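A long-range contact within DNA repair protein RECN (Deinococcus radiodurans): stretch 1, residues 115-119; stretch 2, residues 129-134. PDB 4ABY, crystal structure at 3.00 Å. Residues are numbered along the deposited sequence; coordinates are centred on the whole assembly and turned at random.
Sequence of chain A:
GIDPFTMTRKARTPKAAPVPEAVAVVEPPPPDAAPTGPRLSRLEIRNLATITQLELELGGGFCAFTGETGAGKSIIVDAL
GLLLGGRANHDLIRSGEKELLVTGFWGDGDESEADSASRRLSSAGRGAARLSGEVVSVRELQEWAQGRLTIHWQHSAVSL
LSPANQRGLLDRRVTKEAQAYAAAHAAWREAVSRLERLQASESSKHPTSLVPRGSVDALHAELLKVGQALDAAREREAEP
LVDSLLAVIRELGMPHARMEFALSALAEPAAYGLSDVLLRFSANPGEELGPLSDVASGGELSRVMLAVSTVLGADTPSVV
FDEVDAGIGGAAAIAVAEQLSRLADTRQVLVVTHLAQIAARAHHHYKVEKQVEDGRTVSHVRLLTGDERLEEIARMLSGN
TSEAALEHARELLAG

Stretch 1 115-119: DSASR
Stretch 2 (129-134) ARLSGE

How do the two stretches lie against each other where stretch 2 begins? Strand 116-119 and strand 129-131 run antiparallel, their N-to-C directions 176° apart and their axes approaching to 4.7 Å, so that Arg 119 pairs with Ala 129, Ser 118 with Arg 130 and Ala 117 with Leu 131. All these residues are extended, with phi from -144° to -107° and psi from 112° to 156°. Ala 129 (phi -107°, psi 150°) enters a non-hydrogen-bonded pair with Arg 119, CA to CA 4.7 Å. Its CA lies 3.4 Å from the O of Ser 118, a CA-H...O contact that supplements the ladder. The small methyl of Ala 129 shares a sheet face with the side chain of Arg 119, whose chi1 is t, chi2 p and chi3 t, with chi4 at -86°. Both residues are buried; the NH1 and NH2 of Arg 119 find hydrogen bonds elsewhere in the structure.

What fastens the strands at Arg 130? This residue (phi -138°, psi 143°) forms the hydrogen-bonded pair with Ser 118, CA to CA 5.0 Å. Arg 130 N donates to Ser 118 O at 3.0 Å, and Ser 118 N donates to Arg 130 O at 2.9 Å, with N-H...O angles of 158° and 154°. The same Arg 130 O receives a CA-H...O contact from the CA of Ala 117 at 3.2 Å. On the face opposite Ala 129, the buried Ser 118 (chi1 p, 87°) sets its OG 3.3 Å from the CB of Arg 130, a close packing contact for which a short side chain is well suited. Arg 130 (chi1 m, chi2 t, chi3 t, chi4 -166°) then leads its charged end away, so its aliphatic base packs while the residue remains exposed.

How does Leu 131 continue the pairing? Leu 131 (phi -120°, psi 112°) faces Ala 117 in a non-hydrogen-bonded pair, CA to CA 4.6 Å, with both side chains on the face of Ala 129 and Arg 119. With chi1 m and chi2 t, its end comes nearer, placing CD2 4.2 Å from the CB of Ala 117. This is an apolar contact, and the buried Ala 117 contributes only a methyl to it.

What closes the contact as the chain turns? A type I' turn runs from Leu 131 to Glu 134, with Ser 132 at phi 49°, psi 59° and Gly 133 at 74°, 2°; the positive phi at Gly 133 favours glycine. Leu 131 N donates to Glu 134 O at 2.9 Å, and Glu 134 N to Leu 131 O at 3.2 Å. Across the stretches, Ser 132 N donates to Ser 116 O at 2.8 Å and 155°. Ser 132 (chi1 m) and Ser 116 (phi -134°, psi 158°, chi1 p) hold their OG atoms 4.2 Å apart, while Ser 132 OG packs 3.9 Å from the CA of Asp 115. Glu 134, all extended through chi2, makes no contact with stretch 1. Altogether 316 Å² is buried, summed over both sides.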

# COMPACT_ATOMS: atom_id res chain seq x y z
N ASP A 115 0.04 -14.90 -16.04
CA ASP A 115 1.12 -14.60 -15.10
C ASP A 115 0.85 -15.14 -13.70
O ASP A 115 -0.23 -14.94 -13.14
CB ASP A 115 1.36 -13.09 -15.03
CG ASP A 115 1.85 -12.52 -16.34
OD1 ASP A 115 1.03 -12.39 -17.27
OD2 ASP A 115 3.06 -12.21 -16.44
N SER A 116 1.84 -15.82 -13.14
CA SER A 116 1.75 -16.32 -11.78
C SER A 116 3.02 -16.02 -11.00
O SER A 116 4.08 -15.78 -11.58
CB SER A 116 1.46 -17.83 -11.79
OG SER A 116 2.51 -18.57 -12.39
N ALA A 117 2.90 -16.02 -9.68
CA ALA A 117 4.05 -15.90 -8.79
C ALA A 117 3.78 -16.84 -7.63
O ALA A 117 2.63 -17.06 -7.26
CB ALA A 117 4.21 -14.48 -8.31
N SER A 118 4.84 -17.40 -7.05
CA SER A 118 4.66 -18.28 -5.92
C SER A 118 5.78 -18.15 -4.90
O SER A 118 6.89 -17.72 -5.22
CB SER A 118 4.53 -19.73 -6.37
OG SER A 118 5.79 -20.35 -6.48
N ARG A 119 5.47 -18.51 -3.66
CA ARG A 119 6.43 -18.50 -2.58
C ARG A 119 6.22 -19.77 -1.76
O ARG A 119 5.12 -20.01 -1.27
CB ARG A 119 6.23 -17.26 -1.72
CG ARG A 119 7.24 -17.08 -0.60
CD ARG A 119 8.63 -16.83 -1.13
NE ARG A 119 9.52 -16.34 -0.07
CZ ARG A 119 9.63 -15.06 0.27
NH1 ARG A 119 8.92 -14.14 -0.37
NH2 ARG A 119 10.45 -14.70 1.24
N ALA A 129 11.18 -19.17 -4.61
CA ALA A 129 10.29 -18.23 -5.26
C ALA A 129 10.13 -18.64 -6.71
O ALA A 129 11.04 -19.22 -7.29
CB ALA A 129 10.85 -16.83 -5.17
N ARG A 130 8.97 -18.36 -7.29
CA ARG A 130 8.75 -18.65 -8.71
C ARG A 130 8.01 -17.53 -9.41
O ARG A 130 7.12 -16.90 -8.84
CB ARG A 130 7.97 -19.96 -8.89
CG ARG A 130 8.70 -21.21 -8.43
CD ARG A 130 8.21 -22.45 -9.16
NE ARG A 130 8.81 -23.66 -8.61
CZ ARG A 130 8.78 -24.85 -9.20
NH1 ARG A 130 8.19 -25.00 -10.38
NH2 ARG A 130 9.35 -25.90 -8.62
N LEU A 131 8.40 -17.28 -10.65
CA LEU A 131 7.66 -16.39 -11.53
C LEU A 131 7.22 -17.20 -12.73
O LEU A 131 8.05 -17.62 -13.53
CB LEU A 131 8.52 -15.21 -11.97
CG LEU A 131 8.98 -14.23 -10.89
CD1 LEU A 131 9.93 -13.22 -11.50
CD2 LEU A 131 7.78 -13.55 -10.25
N SER A 132 5.92 -17.42 -12.85
CA SER A 132 5.38 -18.25 -13.92
C SER A 132 6.14 -19.57 -14.03
O SER A 132 6.71 -19.88 -15.07
CB SER A 132 5.42 -17.50 -15.25
OG SER A 132 4.66 -16.31 -15.19
N GLY A 133 6.14 -20.34 -12.94
CA GLY A 133 6.70 -21.68 -12.95
C GLY A 133 8.21 -21.77 -12.99
O GLY A 133 8.77 -22.86 -13.04
N GLU A 134 8.87 -20.61 -12.96
CA GLU A 134 10.33 -20.57 -13.01
C GLU A 134 10.93 -20.23 -11.65
O GLU A 134 10.60 -19.20 -11.06
CB GLU A 134 10.80 -19.56 -14.05
CG GLU A 134 12.32 -19.44 -14.14
CD GLU A 134 12.77 -18.44 -15.18
OE1 GLU A 134 11.90 -17.78 -15.80
OE2 GLU A 134 13.99 -18.30 -15.38